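Local coordinates for protein hypothetical aldose 1-epimerase (Klebsiella pneumoniae subsp. pneumoniae MGH 78578, PDB 3TY1) that is of unknown function but has the galactose-mutarotase-like beta-supersandwich fold and, as its relatives do, probably binds carbohydrate, at residues K171-Q176 against Y202-Q207; L226-S231 against Q363-I368; H271-A276 against I288-R293; P317-A322 against R333-Q338. All coordinates share one frame; numbering follows the deposited sequence. Where two conformers were deposited one is given.

The four contacts sample different layers of a beta supersandwich. Contact 3 is a hairpin within the large antiparallel sheet and has the full set of backbone hydrogen bonds; contact 2 sets helix 355-369 on strand 224-229, the neighbour of that hairpin, mainly through aliphatic side chains. The two touch where Leu-226 N meets Ala-276 O. Contact 1 includes strand 204-214 of the mixed sheet, with which both strands of contact 4 pair; their centres are about 13 Å apart, and both rely on side chains meeting backbone carbonyls or flat groups. Contacts 2 and 4 are buried, whereas contacts 1 and 3 are partly buried. Contact 1 also lies beside a second subunit, and contact 3 meets contact 4 through Phe-290 and Pro-317.

Contact 1: K171-Q176 against Y202-Q207; sequences KKADLQ and YPHDYQ. With SO4 (sulfate ion), chain J.
Two layers of the beta supersandwich converge here at one end: strand 173-176 belongs to the large antiparallel sheet and strand 204-207 to the mixed sheet, their axes 8.6 Å apart at closest and inclined by 40°. The first begins at a classic beta bulge, where Lys-172 and Ala-173 both face Thr-169. His-204 carries most of the contact between the layers. Its CG lies anti to the backbone N (chi1 -158°), which carries the imidazole toward the other strand. The methyl CB of Ala-173 sits over one ring face, 4.0 Å from the centroid, in a CH-pi contact. At the ring edge, near its plane, the carbonyl O of Lys-172 comes within 3.1 Å of His-204 CD2. Leu-175 crosses the histidine at about a right angle; its CD1 lies 3.8 Å from Asp-205 O and also packs against CB of Tyr-206, 4.4 Å away. The ring is fixed from its own strand: His-204 ND1 donates to Asp-205 O over 2.7 Å, in the ring plane and on a carbonyl lone pair. Outward, the Lys-172 chain bends at chi2 and its NZ donates to O4 of a sulfate ion at 3.0 Å, probably a guest from the crystallisation liquor. The neighbouring Lys-171 NZ forms salt bridges to Asp-257 and Glu-258 of the second subunit, so the bulge also borders a subunit interface. With ND1 serving as a donor, that nitrogen carries a proton, and the negative charge of the nearby sulfate could favour a protonated ring.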
# COMPACT_ATOMS: atom_id res chain seq x y z
N LYS A 171 3.02 -17.21 -12.07
CA LYS A 171 3.53 -18.43 -11.42
C LYS A 171 2.67 -18.98 -10.31
O LYS A 171 3.00 -20.02 -9.76
CB LYS A 171 4.96 -18.25 -10.88
CG LYS A 171 6.03 -18.02 -11.95
CD LYS A 171 6.61 -19.32 -12.43
CE LYS A 171 7.85 -19.09 -13.24
NZ LYS A 171 8.46 -20.36 -13.64
N LYS A 172 1.55 -18.36 -9.98
CA LYS A 172 0.81 -18.77 -8.78
C LYS A 172 -0.66 -19.13 -9.03
O LYS A 172 -1.11 -20.22 -8.65
CB LYS A 172 0.90 -17.66 -7.74
CG LYS A 172 2.31 -17.43 -7.16
CD LYS A 172 2.85 -18.66 -6.48
CE LYS A 172 4.08 -18.38 -5.65
NZ LYS A 172 4.56 -19.67 -5.10
N ALA A 173 -1.37 -18.23 -9.67
CA ALA A 173 -2.82 -18.39 -9.85
C ALA A 173 -3.41 -17.42 -10.87
O ALA A 173 -2.81 -16.38 -11.18
CB ALA A 173 -3.51 -18.19 -8.51
N ASP A 174 -4.53 -17.80 -11.46
CA ASP A 174 -5.34 -16.87 -12.24
C ASP A 174 -6.79 -17.23 -12.00
O ASP A 174 -7.49 -17.83 -12.84
CB ASP A 174 -4.96 -16.81 -13.74
CG ASP A 174 -5.52 -15.54 -14.44
OD1 ASP A 174 -6.15 -14.68 -13.75
OD2 ASP A 174 -5.31 -15.37 -15.67
N LEU A 175 -7.23 -16.90 -10.79
CA LEU A 175 -8.59 -17.08 -10.37
C LEU A 175 -9.29 -15.75 -10.54
O LEU A 175 -8.75 -14.70 -10.16
CB LEU A 175 -8.64 -17.53 -8.92
CG LEU A 175 -8.17 -18.95 -8.56
CD1 LEU A 175 -8.34 -19.07 -7.07
CD2 LEU A 175 -8.95 -20.04 -9.31
N GLN A 176 -10.49 -15.77 -11.13
CA GLN A 176 -11.26 -14.55 -11.33
C GLN A 176 -12.73 -14.84 -11.06
O GLN A 176 -13.26 -15.84 -11.53
CB GLN A 176 -11.09 -14.03 -12.76
CG GLN A 176 -9.64 -13.92 -13.25
CD GLN A 176 -9.51 -13.28 -14.63
OE1 GLN A 176 -10.47 -12.74 -15.17
NE2 GLN A 176 -8.33 -13.31 -15.19
N TYR A 202 -3.55 -25.02 -14.91
CA TYR A 202 -3.33 -26.01 -13.85
C TYR A 202 -4.45 -25.94 -12.84
O TYR A 202 -5.01 -24.86 -12.62
CB TYR A 202 -1.98 -25.77 -13.14
CG TYR A 202 -0.81 -25.88 -14.07
CD1 TYR A 202 -0.18 -27.09 -14.30
CD2 TYR A 202 -0.38 -24.77 -14.77
CE1 TYR A 202 0.89 -27.19 -15.22
CE2 TYR A 202 0.68 -24.84 -15.67
CZ TYR A 202 1.32 -26.05 -15.89
OH TYR A 202 2.36 -26.09 -16.79
N PRO A 203 -4.79 -27.07 -12.21
CA PRO A 203 -5.81 -27.00 -11.18
C PRO A 203 -5.32 -26.12 -10.05
O PRO A 203 -4.13 -26.13 -9.76
CB PRO A 203 -5.91 -28.45 -10.68
CG PRO A 203 -4.61 -29.12 -11.13
CD PRO A 203 -4.32 -28.46 -12.43
N HIS A 204 -6.23 -25.35 -9.45
CA HIS A 204 -5.89 -24.52 -8.31
C HIS A 204 -6.90 -24.69 -7.19
O HIS A 204 -8.12 -24.86 -7.43
CB HIS A 204 -5.73 -23.05 -8.72
CG HIS A 204 -4.91 -22.28 -7.76
ND1 HIS A 204 -5.39 -21.87 -6.53
CD2 HIS A 204 -3.61 -21.90 -7.79
CE1 HIS A 204 -4.43 -21.26 -5.86
NE2 HIS A 204 -3.34 -21.28 -6.60
N ASP A 205 -6.40 -24.65 -5.97
CA ASP A 205 -7.25 -24.63 -4.78
C ASP A 205 -8.11 -23.36 -4.71
O ASP A 205 -7.72 -22.33 -5.25
CB ASP A 205 -6.40 -24.66 -3.48
CG ASP A 205 -5.77 -26.00 -3.21
OD1 ASP A 205 -6.04 -27.00 -3.92
OD2 ASP A 205 -4.99 -26.02 -2.26
N TYR A 206 -9.28 -23.45 -4.09
CA TYR A 206 -10.06 -22.28 -3.77
C TYR A 206 -10.85 -22.56 -2.51
O TYR A 206 -11.07 -23.72 -2.16
CB TYR A 206 -10.97 -21.85 -4.92
CG TYR A 206 -12.21 -22.71 -5.15
CD1 TYR A 206 -12.17 -23.84 -5.97
CD2 TYR A 206 -13.41 -22.37 -4.55
CE1 TYR A 206 -13.33 -24.61 -6.18
CE2 TYR A 206 -14.55 -23.12 -4.74
CZ TYR A 206 -14.51 -24.22 -5.55
OH TYR A 206 -15.68 -24.91 -5.68
N GLN A 207 -11.18 -21.48 -1.81
CA GLN A 207 -12.06 -21.48 -0.66
C GLN A 207 -12.91 -20.22 -0.68
O GLN A 207 -12.44 -19.18 -1.12
CB GLN A 207 -11.28 -21.45 0.65
CG GLN A 207 -10.28 -22.56 0.87
CD GLN A 207 -9.49 -22.30 2.12
OE1 GLN A 207 -8.49 -21.56 2.08
NE2 GLN A 207 -9.95 -22.86 3.26
S SO4 J . 1.03 -21.11 -3.28
O1 SO4 J . 0.16 -20.67 -2.18
O2 SO4 J . 1.24 -22.56 -3.18
O3 SO4 J . 0.44 -20.80 -4.58
O4 SO4 J . 2.32 -20.42 -3.24

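Contact 2: L226-S231 against Q363-I368; sequences LAPISS and QKIAKI
Strand 224-229 runs along the edge of the large antiparallel sheet within this chain, and one turn of helix 355-369 lies against it, CA of Pro-228 and CA of Ile-365 being 5.5 Å apart. Just beyond, the strand turns a corner at Ser-230, where a classic beta bulge opposite Gln-264 leads into the mixed sheet. This is helix-on-sheet packing in the supersandwich, made mainly by aliphatic side chains. Ile-365 is the central side chain. Its CG1 lies anti to the carbonyl carbon (chi1 -73°) and CG2 anti to the backbone N, so the two branches reach separate points of the strand. The CG1 branch ends in CD1, 3.6 Å from CB of Leu-226; the other, CG2, rests on the peptide joining Ala-227 to Pro-228, 3.6 Å from Pro-228 N. The proline ring crosses Ile-365 at about a right angle but lies alongside Ile-368, pointing the same way. Beyond these apolar groups, Gln-369 OE1 accepts from Ile-229 N, tying the helix end to the strand. One turn after Ile-365, the methyl CG2 of Ile-368 approaches Pro-228 CB to 3.7 Å and CG to 3.8 Å.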
# COMPACT_ATOMS: atom_id res chain seq x y z
N LEU A 226 -32.19 -19.32 13.01
CA LEU A 226 -32.99 -20.43 12.50
C LEU A 226 -32.23 -21.12 11.37
O LEU A 226 -31.73 -20.49 10.46
CB LEU A 226 -34.33 -19.91 11.95
CG LEU A 226 -35.14 -18.91 12.79
CD1 LEU A 226 -36.37 -18.38 12.05
CD2 LEU A 226 -35.47 -19.50 14.16
N ALA A 227 -32.15 -22.45 11.41
CA ALA A 227 -31.56 -23.20 10.30
C ALA A 227 -31.87 -24.68 10.47
O ALA A 227 -31.99 -25.10 11.61
CB ALA A 227 -30.04 -23.01 10.29
N PRO A 228 -32.02 -25.43 9.36
CA PRO A 228 -32.20 -26.88 9.38
C PRO A 228 -30.81 -27.48 9.41
O PRO A 228 -30.03 -27.24 8.49
CB PRO A 228 -32.93 -27.17 8.08
CG PRO A 228 -32.59 -26.13 7.18
CD PRO A 228 -32.01 -24.96 7.97
N ILE A 229 -30.51 -28.25 10.46
CA ILE A 229 -29.15 -28.73 10.64
C ILE A 229 -29.08 -30.17 11.14
O ILE A 229 -29.94 -30.65 11.88
CB ILE A 229 -28.28 -27.78 11.56
CG1 ILE A 229 -28.69 -27.85 13.04
CG2 ILE A 229 -28.33 -26.33 11.06
CD1 ILE A 229 -27.70 -27.14 13.94
N SER A 230 -28.04 -30.86 10.67
CA SER A 230 -27.77 -32.22 11.14
C SER A 230 -26.85 -32.17 12.36
O SER A 230 -27.06 -32.94 13.31
CB SER A 230 -27.21 -33.13 10.03
OG SER A 230 -26.00 -32.62 9.51
N SER A 231 -25.85 -31.28 12.37
CA SER A 231 -24.99 -31.16 13.55
C SER A 231 -24.47 -29.77 13.77
O SER A 231 -24.44 -28.96 12.85
CB SER A 231 -23.84 -32.17 13.51
OG SER A 231 -22.98 -31.88 12.43
N GLN A 363 -41.41 -22.00 8.95
CA GLN A 363 -42.15 -23.19 8.48
C GLN A 363 -41.37 -23.97 7.41
O GLN A 363 -41.35 -25.21 7.42
CB GLN A 363 -43.55 -22.80 7.93
CG GLN A 363 -44.77 -22.96 8.88
CD GLN A 363 -45.09 -21.74 9.80
OE1 GLN A 363 -44.31 -21.38 10.70
NE2 GLN A 363 -46.28 -21.14 9.59
N LYS A 364 -40.73 -23.26 6.47
CA LYS A 364 -39.89 -23.93 5.46
C LYS A 364 -38.70 -24.62 6.11
O LYS A 364 -38.36 -25.75 5.75
CB LYS A 364 -39.42 -22.95 4.37
CG LYS A 364 -38.71 -23.61 3.18
CD LYS A 364 -39.63 -24.51 2.31
CE LYS A 364 -38.80 -25.52 1.48
NZ LYS A 364 -39.63 -26.59 0.81
N ILE A 365 -38.09 -23.96 7.08
CA ILE A 365 -36.93 -24.51 7.81
C ILE A 365 -37.36 -25.78 8.59
O ILE A 365 -36.71 -26.83 8.49
CB ILE A 365 -36.26 -23.44 8.73
CG1 ILE A 365 -35.48 -22.42 7.86
CG2 ILE A 365 -35.35 -24.11 9.72
CD1 ILE A 365 -34.87 -21.24 8.60
N ALA A 366 -38.50 -25.68 9.27
CA ALA A 366 -39.07 -26.83 10.02
C ALA A 366 -39.41 -28.02 9.10
O ALA A 366 -39.31 -29.16 9.51
CB ALA A 366 -40.30 -26.40 10.84
N LYS A 367 -39.82 -27.74 7.87
CA LYS A 367 -40.08 -28.78 6.88
C LYS A 367 -38.79 -29.49 6.42
O LYS A 367 -38.76 -30.70 6.27
CB LYS A 367 -40.82 -28.21 5.66
CG LYS A 367 -41.18 -29.23 4.60
CD LYS A 367 -42.17 -28.70 3.59
CE LYS A 367 -42.63 -29.79 2.63
NZ LYS A 367 -43.60 -29.24 1.64
N ILE A 368 -37.72 -28.73 6.17
CA ILE A 368 -36.42 -29.29 5.77
C ILE A 368 -35.81 -30.10 6.92
O ILE A 368 -35.27 -31.19 6.71
CB ILE A 368 -35.42 -28.20 5.30
CG1 ILE A 368 -35.95 -27.51 4.03
CG2 ILE A 368 -34.05 -28.81 4.97
CD1 ILE A 368 -35.15 -26.27 3.64

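Contact 3: H271-A276 against I288-R293; sequences HQTLAA and IQFDTR
The tight side of this contact is the face bearing Thr-273, Ala-275, Ile-288 and Phe-290, which is buried in the protein. Phe-290 has CG in the crowded position between N and the carbonyl carbon (chi1 64°), laying its ring beside Thr-273, whose CG2 presses onto the ring face 3.4 Å from the centroid. Thr-273 OG1 bonds instead to Leu-266 O. The strands form an antiparallel beta hairpin of the large sheet: Thr-273 with Phe-290 and Ala-275 with Ile-288 are hydrogen-bonded pairs, and Ile-288 N to Ala-275 O is the shortest of their four bonds at 2.7 Å. The opposite face is more exposed and mostly polar, though Leu-274 lies on it too. Gln-289 NE2 donates to a lone pair of Gln-272 OE1 at 3.1 Å, and Gln-272 NE2 meets Asp-291 OD2 at 2.9 Å from above the carboxylate plane. Arg-293 grips that carboxylate side-on in a salt bridge, NE to OD1 and NH2 to OD2, both on syn lone pairs; its backbone N takes the anti lone pair of OD1, closing an Asx turn. At the more exposed end the guanidinium runs nearly parallel to the His-271 ring (12°) but is displaced toward CD2, while Arg-293 CD lies over the ring face. There His-271 O accepts from Thr-292 N at 2.9 Å.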
# COMPACT_ATOMS: atom_id res chain seq x y z
N HIS A 271 -31.27 -29.41 -3.11
CA HIS A 271 -30.00 -29.04 -2.46
C HIS A 271 -29.99 -27.62 -1.96
O HIS A 271 -28.94 -27.05 -1.75
CB HIS A 271 -28.80 -29.28 -3.39
CG HIS A 271 -28.76 -30.64 -3.99
ND1 HIS A 271 -28.18 -31.71 -3.35
CD2 HIS A 271 -29.23 -31.11 -5.17
CE1 HIS A 271 -28.31 -32.79 -4.11
NE2 HIS A 271 -28.95 -32.45 -5.21
N GLN A 272 -31.16 -27.04 -1.77
CA GLN A 272 -31.28 -25.69 -1.30
C GLN A 272 -31.52 -25.77 0.20
O GLN A 272 -32.26 -26.66 0.69
CB GLN A 272 -32.46 -24.97 -1.97
CG GLN A 272 -32.40 -24.89 -3.50
CD GLN A 272 -31.08 -24.34 -4.00
OE1 GLN A 272 -30.75 -23.18 -3.75
NE2 GLN A 272 -30.32 -25.20 -4.70
N THR A 273 -30.90 -24.84 0.93
CA THR A 273 -31.15 -24.70 2.35
C THR A 273 -31.43 -23.22 2.66
O THR A 273 -31.31 -22.37 1.78
CB THR A 273 -29.99 -25.25 3.18
OG1 THR A 273 -30.43 -25.40 4.54
CG2 THR A 273 -28.78 -24.34 3.10
N LEU A 274 -31.83 -22.94 3.90
CA LEU A 274 -32.28 -21.61 4.30
C LEU A 274 -31.87 -21.40 5.74
O LEU A 274 -32.11 -22.26 6.58
CB LEU A 274 -33.82 -21.53 4.15
CG LEU A 274 -34.59 -20.23 4.24
CD1 LEU A 274 -34.11 -19.25 3.19
CD2 LEU A 274 -36.10 -20.48 4.10
N ALA A 275 -31.24 -20.26 6.00
CA ALA A 275 -30.85 -19.85 7.34
C ALA A 275 -31.32 -18.42 7.57
O ALA A 275 -31.39 -17.61 6.61
CB ALA A 275 -29.34 -19.97 7.51
N ALA A 276 -31.58 -18.09 8.82
CA ALA A 276 -32.14 -16.75 9.11
C ALA A 276 -31.86 -16.28 10.54
O ALA A 276 -31.65 -17.10 11.45
CB ALA A 276 -33.66 -16.78 8.84
N ILE A 288 -31.14 -16.18 4.29
CA ILE A 288 -30.20 -16.46 3.23
C ILE A 288 -30.49 -17.85 2.74
O ILE A 288 -30.47 -18.83 3.52
CB ILE A 288 -28.69 -16.40 3.70
CG1 ILE A 288 -28.38 -15.10 4.41
CG2 ILE A 288 -27.72 -16.54 2.53
CD1 ILE A 288 -26.95 -15.06 5.02
N GLN A 289 -30.76 -17.95 1.45
CA GLN A 289 -30.87 -19.23 0.78
C GLN A 289 -29.57 -19.52 0.08
O GLN A 289 -29.04 -18.66 -0.60
CB GLN A 289 -31.99 -19.24 -0.26
CG GLN A 289 -32.09 -20.52 -1.13
CD GLN A 289 -33.17 -20.43 -2.22
OE1 GLN A 289 -34.01 -19.53 -2.19
NE2 GLN A 289 -33.10 -21.31 -3.19
N PHE A 290 -29.09 -20.75 0.20
CA PHE A 290 -27.87 -21.17 -0.51
C PHE A 290 -27.97 -22.63 -0.90
O PHE A 290 -28.85 -23.35 -0.43
CB PHE A 290 -26.57 -20.83 0.26
CG PHE A 290 -26.40 -21.53 1.57
CD1 PHE A 290 -27.01 -21.03 2.71
CD2 PHE A 290 -25.62 -22.68 1.68
CE1 PHE A 290 -26.87 -21.68 3.94
CE2 PHE A 290 -25.44 -23.31 2.91
CZ PHE A 290 -26.06 -22.79 4.04
N ASP A 291 -27.10 -23.02 -1.82
CA ASP A 291 -27.04 -24.34 -2.42
C ASP A 291 -25.92 -25.13 -1.75
O ASP A 291 -24.73 -24.78 -1.89
CB ASP A 291 -26.77 -24.15 -3.92
CG ASP A 291 -26.90 -25.43 -4.73
OD1 ASP A 291 -26.27 -26.47 -4.40
OD2 ASP A 291 -27.66 -25.40 -5.73
N THR A 292 -26.27 -26.23 -1.07
CA THR A 292 -25.28 -27.02 -0.32
C THR A 292 -24.28 -27.83 -1.19
O THR A 292 -23.32 -28.37 -0.66
CB THR A 292 -25.92 -27.94 0.73
OG1 THR A 292 -26.83 -28.81 0.07
CG2 THR A 292 -26.68 -27.12 1.80
N ARG A 293 -24.49 -27.89 -2.50
CA ARG A 293 -23.46 -28.43 -3.41
C ARG A 293 -22.34 -27.43 -3.68
O ARG A 293 -21.23 -27.82 -3.99
CB ARG A 293 -24.07 -28.80 -4.75
CG ARG A 293 -25.07 -29.92 -4.68
CD ARG A 293 -25.84 -30.04 -5.97
NE ARG A 293 -26.61 -28.83 -6.24
CZ ARG A 293 -27.35 -28.64 -7.33
NH1 ARG A 293 -27.45 -29.58 -8.27
NH2 ARG A 293 -28.02 -27.51 -7.48

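Contact 4: P317-A322 against R333-Q338; sequences PGTSYA and RVKQLQ
This is a buried, largely polar contact between the turn that ends strand 311-318 and the start of strand 335-337, two elements that both pair with strand 204-214 in the mixed sheet of the supersandwich. Helix 325-330 lies in the chain between them. Lys-335 joins the two segments. Its chain bends at chi2 and chi4 and slides past Thr-319 in the opposite direction, CG packing 3.8 Å from Thr-319 CB. The bends bring NZ to two backbone carbonyls, Thr-319 O across the contact at 2.9 Å and Arg-333 O on its own segment, each met in the carbonyl plane on a lone pair. One ammonium thus bridges both segments. Thr-319 OG1 accepts from Ile-208 N of the shared strand, while Ser-320 OG bonds to Glu-328 and Gln-207. Arg-333 supplies the other half. Bent at chi3, it presents a guanidinium face to CD2 of Tyr-321, 3.5 Å from Arg-333 NE; the planes are 61° apart, so the groups do not stack flat. Its NH2 forms a salt bridge to Glu-328, whose OE1 also accepts from Tyr-321 N, so this one carboxylate holds both sides of the contact. The tyrosine OH bonds to Ile-263 O. Beside the lysine bridge a water completes the polar seam: it donates to Ser-320 OG and to Arg-333 O, and is hydrogen-bonded to Thr-319 OG1, with each of those oxygens 2.7 Å from the water O.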
# COMPACT_ATOMS: atom_id res chain seq x y z
N PRO A 317 -22.31 -18.97 5.02
CA PRO A 317 -22.22 -20.19 4.25
C PRO A 317 -20.90 -20.22 3.51
O PRO A 317 -20.41 -19.18 3.06
CB PRO A 317 -23.41 -20.12 3.30
CG PRO A 317 -23.92 -18.76 3.39
CD PRO A 317 -23.41 -18.10 4.60
N GLY A 318 -20.29 -21.39 3.45
CA GLY A 318 -19.01 -21.50 2.83
C GLY A 318 -18.64 -22.87 2.34
O GLY A 318 -19.38 -23.85 2.58
N THR A 319 -17.52 -22.92 1.62
CA THR A 319 -16.87 -24.19 1.29
C THR A 319 -16.02 -24.65 2.49
O THR A 319 -15.72 -25.84 2.64
CB THR A 319 -15.98 -24.11 0.03
OG1 THR A 319 -14.94 -23.15 0.24
CG2 THR A 319 -16.78 -23.75 -1.22
N SER A 320 -15.66 -23.70 3.34
CA SER A 320 -14.81 -23.93 4.51
C SER A 320 -15.39 -23.29 5.76
O SER A 320 -16.26 -22.39 5.72
CB SER A 320 -13.40 -23.33 4.28
OG SER A 320 -12.47 -24.27 3.78
N TYR A 321 -14.92 -23.81 6.89
CA TYR A 321 -15.08 -23.16 8.18
C TYR A 321 -13.95 -22.15 8.28
O TYR A 321 -13.07 -22.08 7.42
CB TYR A 321 -15.06 -24.17 9.34
CG TYR A 321 -16.23 -25.13 9.31
CD1 TYR A 321 -17.55 -24.66 9.40
CD2 TYR A 321 -16.03 -26.50 9.18
CE1 TYR A 321 -18.64 -25.57 9.39
CE2 TYR A 321 -17.10 -27.39 9.15
CZ TYR A 321 -18.40 -26.93 9.25
OH TYR A 321 -19.46 -27.84 9.21
N ALA A 322 -13.99 -21.34 9.34
CA ALA A 322 -13.07 -20.23 9.49
C ALA A 322 -11.70 -20.56 10.07
O ALA A 322 -10.90 -19.64 10.36
CB ALA A 322 -13.77 -19.09 10.32
N ARG A 333 -11.51 -29.91 3.26
CA ARG A 333 -12.58 -29.03 2.80
C ARG A 333 -12.13 -28.05 1.70
O ARG A 333 -12.98 -27.46 1.03
CB ARG A 333 -13.22 -28.30 3.97
CG ARG A 333 -14.07 -29.22 4.85
CD ARG A 333 -14.72 -28.41 5.96
NE ARG A 333 -13.74 -27.94 6.95
CZ ARG A 333 -13.34 -28.65 8.00
NH1 ARG A 333 -13.85 -29.86 8.25
NH2 ARG A 333 -12.43 -28.15 8.83
N VAL A 334 -10.81 -27.90 1.48
CA VAL A 334 -10.32 -27.04 0.40
C VAL A 334 -10.70 -27.71 -0.94
O VAL A 334 -10.33 -28.82 -1.21
CB VAL A 334 -8.81 -26.80 0.50
CG1 VAL A 334 -8.31 -26.04 -0.72
CG2 VAL A 334 -8.51 -26.04 1.77
N LYS A 335 -11.47 -26.99 -1.76
CA LYS A 335 -11.95 -27.49 -3.04
C LYS A 335 -10.87 -27.17 -4.07
O LYS A 335 -9.99 -26.36 -3.80
CB LYS A 335 -13.28 -26.77 -3.40
CG LYS A 335 -14.40 -26.75 -2.27
CD LYS A 335 -14.75 -28.18 -1.73
CE LYS A 335 -15.96 -28.28 -0.72
NZ LYS A 335 -15.70 -28.00 0.75
N GLN A 336 -10.92 -27.84 -5.22
CA GLN A 336 -10.01 -27.62 -6.35
C GLN A 336 -10.83 -27.27 -7.61
O GLN A 336 -11.92 -27.81 -7.81
CB GLN A 336 -9.19 -28.89 -6.62
CG GLN A 336 -8.18 -29.24 -5.51
CD GLN A 336 -8.84 -29.85 -4.28
OE1 GLN A 336 -9.69 -30.74 -4.39
NE2 GLN A 336 -8.43 -29.39 -3.10
N LEU A 337 -10.33 -26.36 -8.44
CA LEU A 337 -11.01 -25.98 -9.68
C LEU A 337 -10.07 -26.33 -10.82
O LEU A 337 -8.92 -25.90 -10.85
CB LEU A 337 -11.37 -24.48 -9.65
CG LEU A 337 -12.52 -23.91 -10.49
CD1 LEU A 337 -13.82 -24.72 -10.42
CD2 LEU A 337 -12.75 -22.42 -10.08
N GLN A 338 -10.57 -27.16 -11.74
CA GLN A 338 -9.77 -27.64 -12.87
C GLN A 338 -9.47 -26.52 -13.86
O GLN A 338 -10.16 -25.51 -13.86
CB GLN A 338 -10.51 -28.80 -13.55
CG GLN A 338 -10.66 -30.05 -12.65
CD GLN A 338 -9.33 -30.53 -12.11
OE1 GLN A 338 -9.13 -30.64 -10.90
NE2 GLN A 338 -8.38 -30.73 -13.00
O HOH W 1 -12.95 -24.73 1.12